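Local coordinates for protein dihydroorotase (Agrobacterium tumefaciens, PDB 2OGJ) that catalyses the deacetylation of acetyl-(R)-mandelate in vitro, as a zinc-dependent esterase of the amidohydrolase superfamily, at residues A106-G110 with I138-A142; C143-L149 with R177-T183; I160-Y164 with I197-V203; V191-K195 with I222-D227. One frame throughout, in Å; residues are numbered along the deposited sequence.

Contact 1. Residues A106-G110 with I138-A142; sequences AGSAG and IGLVA
Two buried loops, one after strand 100-106 and the other after strand 128-132, meet through their backbones, with CA atoms 4.3 Å apart for Ala109 and Gly139 and 4.8 Å apart for Ser108 and Leu140. Ile138-Val141 forms a type II' turn, with Gly139 at phi/psi 49/-143 and Leu140 at -106/40; Gly107 also takes positive phi (71/36).

One hydrogen bond crosses the contact: Leu140 N donates to Ser108 O at 2.8 Å and is almost linear (176°). The same oxygen receives a CA-H...O contact from Gly139 CA at 3.5 Å. An ideal CB on Gly139 would lie 2.3 Å from Ser108 O, so a side chain would clash here.

The one side chain that reaches across is that of Leu140 (mt), which lies in van der Waals contact against the other loop: its CG is 3.1 Å from Gly107 O and its CD1 4.1 Å from Ser108 OG.

The polar end of Ser108 (m) turns to other partners, hydrogen-bonding Asp105 and His79. His79 is a zinc ligand, and the side chain of Ala106 is about 5 Å from a zinc ion. Such pairing of adjacent beta-alpha loops beside the metal centre fits the active-site end of an amidohydrolase TIM barrel.

Contact 2. Residues C143-L149 with R177-T183; sequences CNRVPEL and RASHVIT
The guanidinium of Arg177 dominates this contact. Its NH1 forms a salt bridge with Glu148, 2.5 Å from OE2 and hydrogen-bonded to OE1 at 2.7 Å (170°). Its NH2 donates a very short, bent bond to Asn144 OD1 (2.4 Å, 119°). Glu148 OE2 and Asn144 OD1 lie near the guanidinium plane, at its edge, and Cys143 SG sits obliquely 3.5 Å from NH2. To reach them Arg177 follows chi1-chi3 m, t, p, while Glu148 folds back with chi1 p and chi2 m; Asn144 has positive phi (64/-14) and chi1 m.

Segment 143-149 is irregular loop. Segment 177-183 passes from a weakly bonded strand, through an inverse gamma turn centred on Ala178, to a weakly bonded helical turn at 180-183. CA atoms are 4.7 Å apart for Pro147 and Ile182 and 5.2 Å for Leu149 and Thr183. Pro147 CB lies 3.1 Å from Ile182 O, Thr183 CA makes a CA-H...O contact with Leu149 O (3.4 Å, 166°), and Leu149 CB packs 4.1 Å from Ile182 CG2.

Glu148 OE1 also accepts from Asn134. With the Arg177 side chain about 5 Å from a zinc ion and touching the zinc ligand His208, the chemistry implies a positive charge held and partly neutralised beside the binuclear centre.

Contact 3. Residues I160-Y164 with I197-V203; sequences ILECY and IAKILKV
In the outer helical layer of the TIM barrel, helices 157-165 and 189-201 lie side by side. Their short segments 160-164 and 197-201 run 37° apart in N-to-C direction (signed crossing angle -37°), with axes 11.1 Å apart at closest approach. The nearest CA pair is Leu161 and Leu201, at 7.2 Å. No hydrogen bond crosses the interface; apolar side chains fill the gap.

Leu201 (mt) is the main bump. It fits a hollow formed by Ile160, Leu161 and Tyr164, placing CD1 4.0 Å from Ile160 CG2 and CD2 3.3 Å from Leu161 CD2. In return, Leu161 (mt) extends CD2 over the adjoining pair Ile200 and Leu201, 4.0 Å from Ile200 CG2. Ile160 fills the space between successive turns of the other helix, with its CG2 3.9 Å from Ile197 CG2. The ring of Tyr164 (chi1 t, chi2 80°) lies obliquely to Leu201 and Val203, its CE1 4.3 Å from Val203 CG2.

Val203 reaches the ring because a Schellman motif ends the second helix: Lys202 adopts phi/psi 65/50, Val203 N bonds Ala198 O at 3.0 Å, and Lys202 N bonds Lys199 O weakly at 3.2 Å. Leu174 underlies Leu201 and Val203, while a neighbouring subunit packs Ser237 on Leu161 and Glu243 on Ile200. The closest approach to the ring itself is Tyr164 CD2 to Leu201 CD2, 3.5 Å.

Contact 4. Residues V191-K195 with I222-D227; sequences VKLGK and ILGPGD
Ile222 overlaps the aliphatic part of Lys195, its CD1 3.4 Å from Lys195 CG, and buries more area than any other residue of the contact. The setting is the outer layer of the TIM barrel, where helix 189-201 meets the last residue of helix 216-222 and the loop leading into strand 228-230. CA atoms lie 6.8 Å apart for Lys192 and Ile222 and 7.3 Å for Lys195 and Leu223.

Ile222 (tp) points its CA-CB bond toward the helix. Its CG2 packs 3.9 Å from CG1 of Val191 (t), and its CD1 also comes within 3.1 Å of Lys192 NZ. Ile222 thus lies against Val191 and Lys192 of one turn and Lys195 of the next.

After Ile222 the chain leaves helical geometry at Leu223 (-70/171) and makes a type II turn from Gly224 to Asp227. Pro225 has phi/psi -43/129 and Gly226 91/-26, and Asp227 N bonds Gly224 O at 3.0 Å. The positive phi of Gly226 would jam a CB against the preceding carbonyl oxygen.

This turn brings Asp227 (chi1 m) toward the helix, where Lys195, with chi1-chi4 t, p, t, t, extends to meet it. Asp227 OD2 accepts from Met205 N, tying the loop to the residue just before strand 206-209. Asp227 OD1 has two donors: Gly224 N at 3.2 Å and, in a salt bridge, Lys195 NZ at 3.0 Å.

Contacts 1 and 2 lie at the zinc-bearing end of the barrel, whereas contacts 3 and 4 belong to its outer helical layer and share helix 189-201. Every touching residue of contact 1 is buried; the other three are partly buried. Chemistry follows place: backbone pairing in contact 1, charge beside the metals in contact 2, apolar interlocking in contact 3, and an apolar patch beside a salt bridge to a buried aspartate in contact 4. Contacts 1 and 2 touch directly, Leu140 CD2 lying 3.2 Å from Arg177 NH1, and both meet one neighbouring subunit; contacts 3 and 4 both meet a different one. Ala178 CB, 3.8 Å from Val191 CG2, bridges contacts 2 and 4.

Contact 1. Residues A106-G110 with I138-A142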
loop_
_atom_site.group_PDB
_atom_site.type_symbol
_atom_site.label_atom_id
_atom_site.label_comp_id
_atom_site.label_asym_id
_atom_site.label_seq_id
_atom_site.Cartn_x
_atom_site.Cartn_y
_atom_site.Cartn_z
ATOM N N ALA A 106 -25.802 -11.605 8.327
ATOM C CA ALA A 106 -25.108 -11.522 7.063
ATOM C C ALA A 106 -23.676 -11.000 7.109
ATOM O O ALA A 106 -23.392 -9.891 6.657
ATOM C CB ALA A 106 -25.951 -10.691 6.097
ATOM N N GLY A 107 -22.775 -11.822 7.632
ATOM C CA GLY A 107 -21.371 -11.459 7.684
ATOM C C GLY A 107 -20.989 -10.379 8.665
ATOM O O GLY A 107 -20.114 -9.567 8.359
ATOM N N SER A 108 -21.639 -10.348 9.829
ATOM C CA SER A 108 -21.305 -9.351 10.838
ATOM C C SER A 108 -20.047 -9.859 11.536
ATOM O O SER A 108 -19.208 -9.086 12.002
ATOM C CB SER A 108 -22.459 -9.170 11.823
ATOM O OG SER A 108 -23.621 -8.699 11.160
ATOM N N ALA A 109 -19.906 -11.179 11.556
ATOM C CA ALA A 109 -18.733 -11.792 12.151
ATOM C C ALA A 109 -17.903 -12.534 11.099
ATOM O O ALA A 109 -18.446 -13.016 10.105
ATOM C CB ALA A 109 -19.140 -12.759 13.255
ATOM N N GLY A 110 -16.589 -12.600 11.333
ATOM C CA GLY A 110 -15.684 -13.311 10.445
ATOM C C GLY A 110 -15.189 -14.527 11.209
ATOM O O GLY A 110 -15.831 -14.951 12.162
ATOM N N ILE A 138 -12.126 -9.749 10.320
ATOM C CA ILE A 138 -12.695 -8.868 11.330
ATOM C C ILE A 138 -14.199 -8.564 11.206
ATOM O O ILE A 138 -14.740 -7.774 11.975
ATOM C CB ILE A 138 -11.918 -7.518 11.403
ATOM C CG1 ILE A 138 -12.233 -6.647 10.188
ATOM C CG2 ILE A 138 -10.415 -7.788 11.490
ATOM C CD1 ILE A 138 -11.678 -5.209 10.307
ATOM N N GLY A 139 -14.880 -9.199 10.258
ATOM C CA GLY A 139 -16.302 -8.955 10.103
ATOM C C GLY A 139 -16.617 -7.466 10.067
ATOM O O GLY A 139 -15.821 -6.661 9.529
ATOM N N LEU A 140 -17.754 -7.093 10.668
ATOM C CA LEU A 140 -18.206 -5.700 10.673
ATOM C C LEU A 140 -18.053 -4.947 11.996
ATOM O O LEU A 140 -18.928 -4.168 12.361
ATOM C CB LEU A 140 -19.672 -5.641 10.198
ATOM C CG LEU A 140 -19.959 -6.487 8.940
ATOM C CD1 LEU A 140 -21.423 -6.406 8.554
ATOM C CD2 LEU A 140 -19.086 -6.009 7.794
ATOM N N VAL A 141 -16.941 -5.160 12.698
ATOM C CA VAL A 141 -16.717 -4.478 13.967
ATOM C C VAL A 141 -16.893 -2.984 13.821
ATOM O O VAL A 141 -17.658 -2.381 14.563
ATOM C CB VAL A 141 -15.306 -4.700 14.537
ATOM C CG1 VAL A 141 -15.389 -5.530 15.772
ATOM C CG2 VAL A 141 -14.407 -5.352 13.508
ATOM N N ALA A 142 -16.169 -2.391 12.874
ATOM C CA ALA A 142 -16.233 -0.950 12.613
ATOM C C ALA A 142 -16.758 -0.781 11.193
ATOM O O ALA A 142 -16.141 -0.131 10.360
ATOM C CB ALA A 142 -14.845 -0.343 12.745
#

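Contact 2. Residues C143-L149 with R177-T183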
loop_
_atom_site.group_PDB
_atom_site.type_symbol
_atom_site.label_atom_id
_atom_site.label_comp_id
_atom_site.label_asym_id
_atom_site.label_seq_id
_atom_site.Cartn_x
_atom_site.Cartn_y
_atom_site.Cartn_z
ATOM N N CYS A 143 -17.911 -1.393 10.941
ATOM C CA CYS A 143 -18.559 -1.404 9.641
ATOM C C CYS A 143 -18.357 -0.157 8.788
ATOM O O CYS A 143 -18.653 0.959 9.221
ATOM C CB CYS A 143 -20.041 -1.687 9.831
ATOM S SG CYS A 143 -20.926 -1.888 8.307
ATOM N N ASN A 144 -17.842 -0.367 7.573
ATOM C CA ASN A 144 -17.572 0.703 6.617
ATOM C C ASN A 144 -16.509 1.730 7.041
ATOM O O ASN A 144 -16.039 2.508 6.217
ATOM C CB ASN A 144 -18.869 1.433 6.239
ATOM C CG ASN A 144 -19.868 0.528 5.549
ATOM O OD1 ASN A 144 -19.497 -0.419 4.876
ATOM N ND2 ASN A 144 -21.145 0.826 5.704
ATOM N N ARG A 145 -16.132 1.750 8.313
ATOM C CA ARG A 145 -15.123 2.692 8.779
ATOM C C ARG A 145 -13.729 2.077 8.653
ATOM O O ARG A 145 -12.760 2.768 8.369
ATOM C CB ARG A 145 -15.412 3.089 10.223
ATOM C CG ARG A 145 -16.710 3.832 10.382
ATOM C CD ARG A 145 -16.855 4.380 11.776
ATOM N NE ARG A 145 -17.343 3.375 12.708
ATOM C CZ ARG A 145 -16.768 3.101 13.869
ATOM N NH1 ARG A 145 -15.671 3.747 14.241
ATOM N NH2 ARG A 145 -17.319 2.205 14.670
ATOM N N VAL A 146 -13.645 0.774 8.891
ATOM C CA VAL A 146 -12.407 0.029 8.763
ATOM C C VAL A 146 -12.790 -1.207 7.978
ATOM O O VAL A 146 -13.041 -2.254 8.545
ATOM C CB VAL A 146 -11.850 -0.392 10.118
ATOM C CG1 VAL A 146 -10.570 -1.173 9.911
ATOM C CG2 VAL A 146 -11.623 0.830 10.995
ATOM N N PRO A 147 -12.853 -1.089 6.654
ATOM C CA PRO A 147 -13.211 -2.169 5.726
ATOM C C PRO A 147 -12.647 -3.546 6.113
ATOM O O PRO A 147 -11.508 -3.667 6.548
ATOM C CB PRO A 147 -12.649 -1.668 4.401
ATOM C CG PRO A 147 -12.800 -0.199 4.521
ATOM C CD PRO A 147 -12.310 0.066 5.920
ATOM N N GLU A 148 -13.437 -4.591 5.926
ATOM C CA GLU A 148 -12.974 -5.916 6.291
ATOM C C GLU A 148 -12.255 -6.689 5.184
ATOM O O GLU A 148 -11.632 -7.717 5.455
ATOM C CB GLU A 148 -14.131 -6.749 6.858
ATOM C CG GLU A 148 -15.171 -7.253 5.849
ATOM C CD GLU A 148 -16.266 -6.247 5.520
ATOM O OE1 GLU A 148 -17.284 -6.656 4.919
ATOM O OE2 GLU A 148 -16.131 -5.050 5.849
ATOM N N LEU A 149 -12.342 -6.200 3.946
ATOM C CA LEU A 149 -11.669 -6.840 2.807
ATOM C C LEU A 149 -10.753 -5.855 2.109
ATOM O O LEU A 149 -10.907 -5.599 0.919
ATOM C CB LEU A 149 -12.667 -7.377 1.785
ATOM C CG LEU A 149 -13.233 -8.767 2.043
ATOM C CD1 LEU A 149 -14.196 -9.119 0.929
ATOM C CD2 LEU A 149 -12.113 -9.772 2.094
ATOM N N ARG A 177 -18.781 -8.341 0.584
ATOM C CA ARG A 177 -19.346 -7.060 0.223
ATOM C C ARG A 177 -18.441 -6.480 -0.884
ATOM O O ARG A 177 -17.439 -5.792 -0.630
ATOM C CB ARG A 177 -19.412 -6.165 1.466
ATOM C CG ARG A 177 -20.325 -6.736 2.540
ATOM C CD ARG A 177 -19.988 -6.216 3.927
ATOM N NE ARG A 177 -20.426 -4.845 4.180
ATOM C CZ ARG A 177 -19.673 -3.934 4.794
ATOM N NH1 ARG A 177 -18.458 -4.255 5.200
ATOM N NH2 ARG A 177 -20.127 -2.712 5.010
ATOM N N ALA A 178 -18.802 -6.805 -2.124
ATOM C CA ALA A 178 -18.076 -6.360 -3.307
ATOM C C ALA A 178 -18.484 -4.930 -3.667
ATOM O O ALA A 178 -19.375 -4.715 -4.489
ATOM C CB ALA A 178 -18.374 -7.299 -4.447
ATOM N N SER A 179 -17.841 -3.958 -3.028
ATOM C CA SER A 179 -18.113 -2.538 -3.267
ATOM C C SER A 179 -16.869 -1.771 -2.860
ATOM O O SER A 179 -16.251 -2.093 -1.854
ATOM C CB SER A 179 -19.307 -2.069 -2.439
ATOM O OG SER A 179 -20.501 -2.688 -2.888
ATOM N N HIS A 180 -16.511 -0.739 -3.618
ATOM C CA HIS A 180 -15.279 -0.026 -3.313
ATOM C C HIS A 180 -15.173 0.581 -1.917
ATOM O O HIS A 180 -14.064 0.856 -1.428
ATOM C CB HIS A 180 -14.953 0.993 -4.418
ATOM C CG HIS A 180 -15.779 2.235 -4.400
ATOM N ND1 HIS A 180 -15.716 3.156 -3.376
ATOM C CD2 HIS A 180 -16.597 2.770 -5.337
ATOM C CE1 HIS A 180 -16.456 4.206 -3.687
ATOM N NE2 HIS A 180 -17.001 3.998 -4.873
ATOM N N VAL A 181 -16.313 0.741 -1.258
ATOM C CA VAL A 181 -16.304 1.270 0.092
ATOM C C VAL A 181 -15.643 0.236 0.991
ATOM O O VAL A 181 -14.972 0.593 1.964
ATOM C CB VAL A 181 -17.734 1.557 0.578
ATOM C CG1 VAL A 181 -17.820 1.499 2.113
ATOM C CG2 VAL A 181 -18.160 2.924 0.068
ATOM N N ILE A 182 -15.820 -1.042 0.650
ATOM C CA ILE A 182 -15.239 -2.126 1.431
ATOM C C ILE A 182 -13.940 -2.613 0.793
ATOM O O ILE A 182 -12.861 -2.499 1.382
ATOM C CB ILE A 182 -16.179 -3.365 1.537
ATOM C CG1 ILE A 182 -17.520 -2.998 2.185
ATOM C CG2 ILE A 182 -15.479 -4.464 2.329
ATOM C CD1 ILE A 182 -18.516 -2.317 1.239
ATOM N N THR A 183 -14.053 -3.160 -0.417
ATOM C CA THR A 183 -12.902 -3.697 -1.112
ATOM C C THR A 183 -12.020 -2.665 -1.783
ATOM O O THR A 183 -11.000 -3.013 -2.365
ATOM C CB THR A 183 -13.323 -4.775 -2.128
ATOM O OG1 THR A 183 -14.415 -4.308 -2.924
ATOM C CG2 THR A 183 -13.748 -6.024 -1.398
#

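Contact 3. Residues I160-Y164 with I197-V203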
loop_
_atom_site.group_PDB
_atom_site.type_symbol
_atom_site.label_atom_id
_atom_site.label_comp_id
_atom_site.label_asym_id
_atom_site.label_seq_id
_atom_site.Cartn_x
_atom_site.Cartn_y
_atom_site.Cartn_z
ATOM N N ILE A 160 -10.950 -20.023 8.089
ATOM C CA ILE A 160 -12.338 -20.069 7.666
ATOM C C ILE A 160 -12.748 -21.542 7.616
ATOM O O ILE A 160 -13.826 -21.920 8.068
ATOM C CB ILE A 160 -12.536 -19.445 6.279
ATOM C CG1 ILE A 160 -12.393 -17.924 6.367
ATOM C CG2 ILE A 160 -13.893 -19.826 5.736
ATOM C CD1 ILE A 160 -12.437 -17.197 5.009
ATOM N N LEU A 161 -11.881 -22.386 7.073
ATOM C CA LEU A 161 -12.206 -23.808 7.010
ATOM C C LEU A 161 -12.325 -24.371 8.421
ATOM O O LEU A 161 -13.209 -25.180 8.698
ATOM C CB LEU A 161 -11.142 -24.594 6.231
ATOM C CG LEU A 161 -11.005 -24.342 4.727
ATOM C CD1 LEU A 161 -10.135 -25.422 4.117
ATOM C CD2 LEU A 161 -12.363 -24.347 4.069
ATOM N N GLU A 162 -11.429 -23.944 9.304
ATOM C CA GLU A 162 -11.456 -24.417 10.679
ATOM C C GLU A 162 -12.765 -23.941 11.340
ATOM O O GLU A 162 -13.506 -24.737 11.914
ATOM C CB GLU A 162 -10.227 -23.891 11.432
ATOM C CG GLU A 162 -10.061 -24.457 12.835
ATOM C CD GLU A 162 -9.129 -23.614 13.691
ATOM O OE1 GLU A 162 -9.347 -22.382 13.767
ATOM O OE2 GLU A 162 -8.189 -24.176 14.292
ATOM N N CYS A 163 -13.059 -22.646 11.217
ATOM C CA CYS A 163 -14.278 -22.062 11.788
ATOM C C CYS A 163 -15.573 -22.749 11.336
ATOM O O CYS A 163 -16.462 -23.003 12.139
ATOM C CB CYS A 163 -14.370 -20.565 11.453
ATOM S SG CYS A 163 -15.732 -19.699 12.284
ATOM N N TYR A 164 -15.672 -23.047 10.050
ATOM C CA TYR A 164 -16.858 -23.688 9.502
ATOM C C TYR A 164 -17.063 -25.112 9.996
ATOM O O TYR A 164 -18.201 -25.519 10.241
ATOM C CB TYR A 164 -16.793 -23.713 7.973
ATOM C CG TYR A 164 -17.987 -24.381 7.365
ATOM C CD1 TYR A 164 -19.195 -23.703 7.229
ATOM C CD2 TYR A 164 -17.940 -25.720 7.001
ATOM C CE1 TYR A 164 -20.324 -24.346 6.748
ATOM C CE2 TYR A 164 -19.066 -26.374 6.522
ATOM C CZ TYR A 164 -20.256 -25.686 6.399
ATOM O OH TYR A 164 -21.382 -26.353 5.961
ATOM N N ILE A 197 -13.458 -20.713 -1.924
ATOM C CA ILE A 197 -13.654 -21.223 -0.560
ATOM C C ILE A 197 -15.062 -21.782 -0.377
ATOM O O ILE A 197 -15.233 -22.850 0.210
ATOM C CB ILE A 197 -13.378 -20.122 0.496
ATOM C CG1 ILE A 197 -11.893 -19.708 0.434
ATOM C CG2 ILE A 197 -13.729 -20.630 1.887
ATOM C CD1 ILE A 197 -11.564 -18.346 1.061
ATOM N N ALA A 198 -16.062 -21.071 -0.899
ATOM C CA ALA A 198 -17.453 -21.524 -0.825
ATOM C C ALA A 198 -17.585 -22.902 -1.496
ATOM O O ALA A 198 -18.226 -23.803 -0.957
ATOM C CB ALA A 198 -18.378 -20.495 -1.497
ATOM N N LYS A 199 -16.964 -23.056 -2.666
ATOM C CA LYS A 199 -16.980 -24.327 -3.390
ATOM C C LYS A 199 -16.311 -25.419 -2.554
ATOM O O LYS A 199 -16.782 -26.552 -2.513
ATOM C CB LYS A 199 -16.261 -24.200 -4.747
ATOM C CG LYS A 199 -17.016 -23.359 -5.780
ATOM C CD LYS A 199 -16.850 -23.887 -7.219
ATOM C CE LYS A 199 -15.431 -23.747 -7.748
ATOM N NZ LYS A 199 -15.019 -22.320 -7.888
ATOM N N ILE A 200 -15.218 -25.074 -1.877
ATOM C CA ILE A 200 -14.513 -26.038 -1.030
ATOM C C ILE A 200 -15.388 -26.466 0.139
ATOM O O ILE A 200 -15.456 -27.652 0.460
ATOM C CB ILE A 200 -13.194 -25.450 -0.448
ATOM C CG1 ILE A 200 -12.165 -25.286 -1.565
ATOM C CG2 ILE A 200 -12.643 -26.349 0.651
ATOM C CD1 ILE A 200 -10.885 -24.634 -1.095
ATOM N N LEU A 201 -16.053 -25.492 0.768
ATOM C CA LEU A 201 -16.924 -25.752 1.918
ATOM C C LEU A 201 -18.221 -26.388 1.482
ATOM O O LEU A 201 -18.939 -26.970 2.295
ATOM C CB LEU A 201 -17.221 -24.450 2.683
ATOM C CG LEU A 201 -16.021 -23.835 3.413
ATOM C CD1 LEU A 201 -16.367 -22.477 3.974
ATOM C CD2 LEU A 201 -15.580 -24.783 4.522
ATOM N N LYS A 202 -18.499 -26.289 0.188
ATOM C CA LYS A 202 -19.726 -26.835 -0.382
ATOM C C LYS A 202 -20.892 -26.066 0.223
ATOM O O LYS A 202 -21.873 -26.652 0.686
ATOM C CB LYS A 202 -19.851 -28.334 -0.075
ATOM C CG LYS A 202 -18.725 -29.175 -0.677
ATOM C CD LYS A 202 -18.951 -30.676 -0.482
ATOM C CE LYS A 202 -19.068 -31.030 0.993
ATOM N NZ LYS A 202 -19.506 -32.438 1.169
ATOM N N VAL A 203 -20.785 -24.742 0.176
ATOM C CA VAL A 203 -21.789 -23.869 0.757
ATOM C C VAL A 203 -22.127 -22.681 -0.167
ATOM O O VAL A 203 -21.320 -22.281 -1.011
ATOM C CB VAL A 203 -21.268 -23.396 2.145
ATOM C CG1 VAL A 203 -20.391 -22.150 1.990
ATOM C CG2 VAL A 203 -22.420 -23.210 3.119
#

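Contact 4. Residues V191-K195 with I222-D227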
loop_
_atom_site.group_PDB
_atom_site.type_symbol
_atom_site.label_atom_id
_atom_site.label_comp_id
_atom_site.label_asym_id
_atom_site.label_seq_id
_atom_site.Cartn_x
_atom_site.Cartn_y
_atom_site.Cartn_z
ATOM N N VAL A 191 -14.071 -11.746 -4.654
ATOM C CA VAL A 191 -15.288 -12.484 -4.998
ATOM C C VAL A 191 -14.889 -13.845 -5.579
ATOM O O VAL A 191 -15.517 -14.872 -5.275
ATOM C CB VAL A 191 -16.150 -11.745 -6.064
ATOM C CG1 VAL A 191 -17.450 -12.487 -6.271
ATOM C CG2 VAL A 191 -16.429 -10.326 -5.645
ATOM N N LYS A 192 -13.857 -13.861 -6.425
ATOM C CA LYS A 192 -13.434 -15.127 -7.004
ATOM C C LYS A 192 -12.920 -16.000 -5.873
ATOM O O LYS A 192 -13.286 -17.169 -5.764
ATOM C CB LYS A 192 -12.351 -14.921 -8.072
ATOM C CG LYS A 192 -12.859 -14.205 -9.341
ATOM C CD LYS A 192 -12.125 -14.645 -10.614
ATOM C CE LYS A 192 -12.214 -16.187 -10.828
ATOM N NZ LYS A 192 -13.616 -16.784 -10.819
ATOM N N LEU A 193 -12.094 -15.418 -5.010
ATOM C CA LEU A 193 -11.557 -16.137 -3.861
ATOM C C LEU A 193 -12.706 -16.669 -3.029
ATOM O O LEU A 193 -12.693 -17.823 -2.568
ATOM C CB LEU A 193 -10.709 -15.194 -3.010
ATOM C CG LEU A 193 -9.229 -15.098 -3.364
ATOM C CD1 LEU A 193 -8.648 -13.805 -2.820
ATOM C CD2 LEU A 193 -8.516 -16.309 -2.781
ATOM N N GLY A 194 -13.697 -15.800 -2.829
ATOM C CA GLY A 194 -14.864 -16.182 -2.066
ATOM C C GLY A 194 -15.485 -17.424 -2.666
ATOM O O GLY A 194 -15.754 -18.399 -1.959
ATOM N N LYS A 195 -15.701 -17.397 -3.978
ATOM C CA LYS A 195 -16.304 -18.522 -4.676
ATOM C C LYS A 195 -15.489 -19.812 -4.507
ATOM O O LYS A 195 -16.043 -20.908 -4.368
ATOM C CB LYS A 195 -16.466 -18.168 -6.154
ATOM C CG LYS A 195 -17.216 -19.216 -6.946
ATOM C CD LYS A 195 -18.611 -19.403 -6.386
ATOM C CE LYS A 195 -19.288 -20.586 -7.028
ATOM N NZ LYS A 195 -20.660 -20.779 -6.503
ATOM N N ILE A 222 -19.388 -14.698 -12.032
ATOM C CA ILE A 222 -18.724 -15.678 -11.177
ATOM C C ILE A 222 -19.666 -16.523 -10.300
ATOM O O ILE A 222 -19.326 -17.639 -9.916
ATOM C CB ILE A 222 -17.623 -14.986 -10.304
ATOM C CG1 ILE A 222 -17.301 -15.824 -9.076
ATOM C CG2 ILE A 222 -18.046 -13.609 -9.918
ATOM C CD1 ILE A 222 -16.392 -16.989 -9.380
ATOM N N LEU A 223 -20.852 -16.015 -9.999
ATOM C CA LEU A 223 -21.802 -16.760 -9.177
ATOM C C LEU A 223 -22.391 -17.966 -9.903
ATOM O O LEU A 223 -22.205 -18.132 -11.104
ATOM C CB LEU A 223 -22.934 -15.841 -8.723
ATOM C CG LEU A 223 -22.809 -15.160 -7.359
ATOM C CD1 LEU A 223 -21.450 -14.512 -7.175
ATOM C CD2 LEU A 223 -23.913 -14.139 -7.249
ATOM N N GLY A 224 -23.123 -18.794 -9.168
ATOM C CA GLY A 224 -23.727 -19.992 -9.735
ATOM C C GLY A 224 -24.948 -20.416 -8.923
ATOM O O GLY A 224 -25.297 -19.761 -7.947
ATOM N N PRO A 225 -25.612 -21.516 -9.320
ATOM C CA PRO A 225 -26.799 -22.031 -8.637
ATOM C C PRO A 225 -26.731 -22.031 -7.113
ATOM O O PRO A 225 -25.763 -22.540 -6.524
ATOM C CB PRO A 225 -26.921 -23.438 -9.201
ATOM C CG PRO A 225 -26.545 -23.242 -10.598
ATOM C CD PRO A 225 -25.308 -22.353 -10.497
ATOM N N GLY A 226 -27.767 -21.468 -6.482
ATOM C CA GLY A 226 -27.828 -21.418 -5.028
ATOM C C GLY A 226 -27.222 -20.162 -4.424
ATOM O O GLY A 226 -27.589 -19.751 -3.317
ATOM N N ASP A 227 -26.282 -19.555 -5.142
ATOM C CA ASP A 227 -25.649 -18.332 -4.671
ATOM C C ASP A 227 -26.702 -17.239 -4.567
ATOM O O ASP A 227 -27.750 -17.287 -5.223
ATOM C CB ASP A 227 -24.530 -17.885 -5.616
ATOM C CG ASP A 227 -23.227 -18.620 -5.377
ATOM O OD1 ASP A 227 -22.267 -18.320 -6.111
ATOM O OD2 ASP A 227 -23.150 -19.480 -4.467
#